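Long-range contact in protein DJ-1 homolog D (Arabidopsis thaliana, PDB 4OGG), which belongs to the DJ-1/PfpI family and carries two such domains in tandem, each built around its own mixed beta-sheet: residues T4-C9 against S78-L83. Residues are numbered along the deposited sequence; the frame is centred on the assembly and turned at random.
Sequences TVLILC and SKYDGL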
# COMPACT_ATOMS: atom_id res chain seq x y z
N THR C 4 -12.10 -11.67 -35.16
CA THR C 4 -11.13 -12.04 -34.14
C THR C 4 -10.12 -10.92 -33.98
O THR C 4 -9.50 -10.47 -34.95
CB THR C 4 -10.41 -13.35 -34.53
OG1 THR C 4 -11.38 -14.37 -34.74
CG2 THR C 4 -9.46 -13.79 -33.43
N VAL C 5 -9.95 -10.45 -32.74
CA VAL C 5 -9.04 -9.36 -32.44
C VAL C 5 -7.93 -9.79 -31.49
O VAL C 5 -8.13 -10.63 -30.62
CB VAL C 5 -9.82 -8.18 -31.81
CG1 VAL C 5 -8.85 -7.15 -31.24
CG2 VAL C 5 -10.73 -7.55 -32.84
N LEU C 6 -6.75 -9.20 -31.68
CA LEU C 6 -5.60 -9.50 -30.84
C LEU C 6 -5.29 -8.28 -29.97
O LEU C 6 -5.31 -7.15 -30.46
CB LEU C 6 -4.38 -9.83 -31.71
CG LEU C 6 -3.09 -10.22 -30.99
CD1 LEU C 6 -3.29 -11.54 -30.27
CD2 LEU C 6 -1.95 -10.33 -32.00
N ILE C 7 -5.02 -8.50 -28.69
CA ILE C 7 -4.67 -7.41 -27.79
C ILE C 7 -3.21 -7.61 -27.38
O ILE C 7 -2.83 -8.68 -26.88
CB ILE C 7 -5.56 -7.37 -26.52
CG1 ILE C 7 -7.02 -7.11 -26.91
CG2 ILE C 7 -5.08 -6.26 -25.58
CD1 ILE C 7 -7.97 -6.96 -25.72
N LEU C 8 -2.40 -6.59 -27.63
CA LEU C 8 -0.97 -6.63 -27.31
C LEU C 8 -0.77 -6.20 -25.86
O LEU C 8 -0.77 -5.01 -25.54
CB LEU C 8 -0.22 -5.69 -28.25
CG LEU C 8 1.28 -5.49 -28.04
CD1 LEU C 8 2.01 -6.82 -28.08
CD2 LEU C 8 1.81 -4.56 -29.12
N CYS C 9 -0.59 -7.19 -24.98
CA CYS C 9 -0.43 -6.95 -23.55
C CYS C 9 1.02 -6.94 -23.07
O CYS C 9 1.93 -7.38 -23.77
CB CYS C 9 -1.20 -8.00 -22.75
SG CYS C 9 -2.95 -8.12 -23.17
N SER C 78 -2.54 -13.73 -39.67
CA SER C 78 -3.53 -13.91 -40.73
C SER C 78 -4.90 -14.26 -40.15
O SER C 78 -5.91 -14.14 -40.84
CB SER C 78 -3.08 -15.01 -41.70
OG SER C 78 -3.10 -16.28 -41.08
N LYS C 79 -4.92 -14.68 -38.89
CA LYS C 79 -6.17 -15.06 -38.23
C LYS C 79 -6.83 -13.90 -37.49
O LYS C 79 -7.93 -14.05 -36.96
CB LYS C 79 -5.90 -16.20 -37.23
CG LYS C 79 -5.31 -17.46 -37.85
CD LYS C 79 -6.29 -18.17 -38.77
CE LYS C 79 -5.69 -19.46 -39.31
NZ LYS C 79 -6.64 -20.24 -40.16
N TYR C 80 -6.18 -12.75 -37.46
CA TYR C 80 -6.73 -11.59 -36.75
C TYR C 80 -7.22 -10.49 -37.68
O TYR C 80 -6.57 -10.17 -38.67
CB TYR C 80 -5.69 -11.05 -35.77
CG TYR C 80 -5.34 -12.07 -34.71
CD1 TYR C 80 -6.23 -12.35 -33.68
CD2 TYR C 80 -4.16 -12.81 -34.79
CE1 TYR C 80 -5.96 -13.35 -32.75
CE2 TYR C 80 -3.88 -13.82 -33.87
CZ TYR C 80 -4.78 -14.08 -32.86
OH TYR C 80 -4.52 -15.09 -31.96
N ASP C 81 -8.37 -9.92 -37.33
CA ASP C 81 -8.98 -8.86 -38.11
C ASP C 81 -8.60 -7.48 -37.59
O ASP C 81 -8.69 -6.49 -38.32
CB ASP C 81 -10.49 -9.02 -38.10
CG ASP C 81 -10.94 -10.37 -38.63
OD1 ASP C 81 -10.64 -10.66 -39.80
OD2 ASP C 81 -11.57 -11.13 -37.87
N GLY C 82 -8.18 -7.41 -36.33
CA GLY C 82 -7.81 -6.13 -35.76
C GLY C 82 -6.87 -6.27 -34.58
O GLY C 82 -6.74 -7.36 -34.01
N LEU C 83 -6.21 -5.18 -34.22
CA LEU C 83 -5.25 -5.17 -33.12
C LEU C 83 -5.56 -4.02 -32.16
O LEU C 83 -5.89 -2.92 -32.58
CB LEU C 83 -3.83 -4.99 -33.66
CG LEU C 83 -2.70 -4.82 -32.64
CD1 LEU C 83 -2.52 -6.11 -31.84
CD2 LEU C 83 -1.41 -4.44 -33.36
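The ring of Tyr-80 fits into a notch between Thr-4 and Leu-6, two side chains on the same face of strand 3-8. Leu-6 CB sits over one ring face, offset toward the rim, in a CH-pi contact 3.9 Å from the ring centroid. Leu-6 CD1 reaches on to Tyr-80 CZ, while Thr-4 CG2 comes obliquely to Tyr-80 CD1 (3.5 Å) and CE1. With CG2 anti to its backbone N, the threonine turns this methyl to the ring. Beyond the notch, the Tyr-80 hydroxyl is hydrogen-bonded to His-33 of strand 30-35, and Phe-107 of helix 98-110 adds to the packing round the tyrosine. Farther along this face, CD1 of Leu-83 bears on the backbone of Leu-6, 3.3 Å from its O, and lies between the CB atoms of Leu-6 and Leu-8. On the other face, Val-5 CG1 rests 3.5 Å from Gly-82 O.

Asp-81 grips the start of the pairing twice. Its N donates to Thr-4 O (2.7 Å), nearly in line with the carbonyl, and its carboxylate accepts a hydrogen bond from Thr-4 N through the anti lone pair of OD2 (2.8 Å). Regular pairing follows with Leu-6 N to Gly-82 O (3.0 Å), and Val-5 and Leu-6 come level with Gly-82 and Leu-83 in parallel register. The incoming loop is thus fastened to strand 3-8 one residue ahead of where strand 82-85 begins. Strand 3-8 lies between 30-35 and 82-85, in the 2-1-3-4 order that opens the sheet of the flavodoxin-like alpha/beta core of the DJ-1/PfpI fold.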